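Local coordinates for 75aa long hypothetical regulatory protein AsnC (Pyrococcus horikoshii, PDB 2CVI), which is of unknown function but, as a stand-alone Lrp/AsnC ligand-binding domain that associates with itself, probably senses a small effector molecule in gene regulation, at residues A4-V9 against T69-A74. Residues are numbered along the deposited sequence; the frame is centred on the assembly and turned at random.
Sequences AFILMV and TSTMIA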
loop_
_atom_site.group_PDB
_atom_site.type_symbol
_atom_site.label_atom_id
_atom_site.label_comp_id
_atom_site.label_asym_id
_atom_site.label_seq_id
_atom_site.Cartn_x
_atom_site.Cartn_y
_atom_site.Cartn_z
ATOM N N ALA A 4 -2.483 -4.957 -8.378
ATOM C CA ALA A 4 -2.595 -3.518 -8.142
ATOM C C ALA A 4 -3.009 -3.210 -6.718
ATOM O O ALA A 4 -3.569 -4.048 -6.033
ATOM C CB ALA A 4 -3.637 -2.903 -9.130
ATOM N N PHE A 5 -2.684 -2.007 -6.264
ATOM C CA PHE A 5 -3.121 -1.547 -4.957
ATOM C C PHE A 5 -4.080 -0.400 -5.212
ATOM O O PHE A 5 -3.755 0.528 -5.964
ATOM C CB PHE A 5 -1.944 -1.026 -4.136
ATOM C CG PHE A 5 -1.125 -2.107 -3.534
ATOM C CD1 PHE A 5 -1.424 -2.591 -2.258
ATOM C CD2 PHE A 5 -0.101 -2.692 -4.265
ATOM C CE1 PHE A 5 -0.737 -3.645 -1.721
ATOM C CE2 PHE A 5 0.627 -3.761 -3.756
ATOM C CZ PHE A 5 0.309 -4.255 -2.468
ATOM N N ILE A 6 -5.269 -0.487 -4.630
ATOM C CA ILE A 6 -6.254 0.583 -4.796
ATOM C C ILE A 6 -6.306 1.353 -3.465
ATOM O O ILE A 6 -6.614 0.742 -2.424
ATOM C CB ILE A 6 -7.655 0.025 -5.110
ATOM C CG1 ILE A 6 -7.660 -0.866 -6.362
ATOM C CG2 ILE A 6 -8.607 1.246 -5.370
ATOM C CD1 ILE A 6 -9.002 -1.578 -6.579
ATOM N N LEU A 7 -5.987 2.643 -3.483
ATOM C CA LEU A 7 -5.998 3.488 -2.283
ATOM C C LEU A 7 -7.346 4.176 -2.274
ATOM O O LEU A 7 -7.741 4.759 -3.283
ATOM C CB LEU A 7 -4.848 4.514 -2.329
ATOM C CG LEU A 7 -3.365 4.104 -2.187
ATOM C CD1 LEU A 7 -3.071 3.668 -0.779
ATOM C CD2 LEU A 7 -2.967 3.065 -3.221
ATOM N N MET A 8 -8.048 4.118 -1.146
ATOM C CA MET A 8 -9.404 4.636 -1.065
ATOM C C MET A 8 -9.676 5.651 0.014
ATOM O O MET A 8 -9.126 5.564 1.118
ATOM C CB MET A 8 -10.380 3.481 -0.840
ATOM C CG MET A 8 -10.177 2.272 -1.805
ATOM S SD MET A 8 -11.454 1.045 -1.462
ATOM C CE MET A 8 -11.089 -0.184 -2.798
ATOM N N VAL A 9 -10.549 6.611 -0.325
ATOM C CA VAL A 9 -11.054 7.625 0.615
ATOM C C VAL A 9 -12.468 7.137 0.880
ATOM O O VAL A 9 -13.226 6.820 -0.034
ATOM C CB VAL A 9 -11.098 9.030 -0.005
ATOM C CG1 VAL A 9 -11.813 9.999 0.964
ATOM C CG2 VAL A 9 -9.723 9.498 -0.331
ATOM N N THR A 69 -10.908 6.815 -5.312
ATOM C CA THR A 69 -9.871 5.795 -5.396
ATOM C C THR A 69 -8.765 6.267 -6.323
ATOM O O THR A 69 -9.007 7.047 -7.274
ATOM C CB THR A 69 -10.368 4.420 -5.930
ATOM O OG1 THR A 69 -10.725 4.512 -7.328
ATOM C CG2 THR A 69 -11.568 3.900 -5.118
ATOM N N SER A 70 -7.548 5.820 -6.004
ATOM C CA SER A 70 -6.348 6.058 -6.826
ATOM C C SER A 70 -5.678 4.684 -6.885
ATOM O O SER A 70 -5.316 4.128 -5.840
ATOM C CB SER A 70 -5.391 7.078 -6.210
ATOM O OG SER A 70 -4.288 7.323 -7.079
ATOM N N THR A 71 -5.480 4.152 -8.081
ATOM C CA THR A 71 -4.924 2.798 -8.220
ATOM C C THR A 71 -3.486 2.788 -8.736
ATOM O O THR A 71 -3.145 3.529 -9.670
ATOM C CB THR A 71 -5.824 1.997 -9.133
ATOM O OG1 THR A 71 -7.144 1.953 -8.573
ATOM C CG2 THR A 71 -5.323 0.542 -9.302
ATOM N N MET A 72 -2.643 1.974 -8.100
ATOM C CA MET A 72 -1.211 1.859 -8.473
ATOM C C MET A 72 -1.028 0.461 -9.093
ATOM O O MET A 72 -1.193 -0.521 -8.375
ATOM C CB MET A 72 -0.337 1.941 -7.213
ATOM C CG MET A 72 -0.591 3.121 -6.267
ATOM S SD MET A 72 -0.090 4.687 -6.969
ATOM C CE MET A 72 -1.236 5.779 -6.032
ATOM N N ILE A 73 -0.744 0.354 -10.407
ATOM C CA ILE A 73 -0.538 -0.971 -11.062
ATOM C C ILE A 73 0.902 -1.434 -10.869
ATOM O O ILE A 73 1.838 -0.725 -11.218
ATOM C CB ILE A 73 -0.817 -0.902 -12.591
ATOM C CG1 ILE A 73 -2.260 -0.488 -12.857
ATOM C CG2 ILE A 73 -0.543 -2.247 -13.233
ATOM C CD1 ILE A 73 -2.519 -0.046 -14.304
ATOM N N ALA A 74 1.089 -2.626 -10.319
ATOM C CA ALA A 74 2.458 -3.126 -10.121
ATOM C C ALA A 74 3.096 -3.497 -11.468
ATOM O O ALA A 74 2.496 -4.246 -12.255
ATOM C CB ALA A 74 2.412 -4.342 -9.199
#
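Ile6 lies alongside Thr71 and Thr69 on the helix-covered face of an antiparallel strand pair, all three side chains pointing the same way. Both branches of Ile6 lean on the threonine hydroxyl: CG1 and CG2 each come to 3.6 Å from OG1 of Thr71. With CG2 anti to its backbone N (chi1 -57° for CG1), Ile6 also brings that methyl to 3.7 Å from CB of Thr69. The methyls of the two threonines extend this row at both ends: CG2 of Thr71 meets CB of Ala4 at 3.8 Å, and CG2 of Thr69 meets CG of Met8 at 3.9 Å. Helix 49-59 packs over this face, Leu52 on Ala4, Phe55 on Ile6 and Ile56 on Thr71.

On the other face, Leu7 and Met72 cross at about a right angle, and CD2 of Leu7 touches CG of Met72 at 3.9 Å. The same methyl sits 3.7 Å from O of Ser70, the carbonyl that accepts from N of Leu7. The ring of Phe5, on the same face as Leu7 and Met72, leads away from strand 66-77 and meets Tyr32 of the second subunit edge-to-face.

Four backbone hydrogen bonds set the register, two between Phe5 and Met72 and two between Leu7 and Ser70. The straightest runs from N of Met72 to O of Phe5, at 2.8 Å with 174° at the hydrogen. O of Leu7, which accepts from N of Ser70, also takes a CA-H...O contact from Thr69, with 3.2 Å between that O and CA.

Strand 2-10 lies between 66-77 and 40-46, bonding to the latter through Ala4 with Val44 and Ile6 with Val42, and Ile73 and Ala74 continue the sheet into the second subunit, as in the dimeric alpha-beta barrel fold of Lrp/AsnC ligand-binding domains.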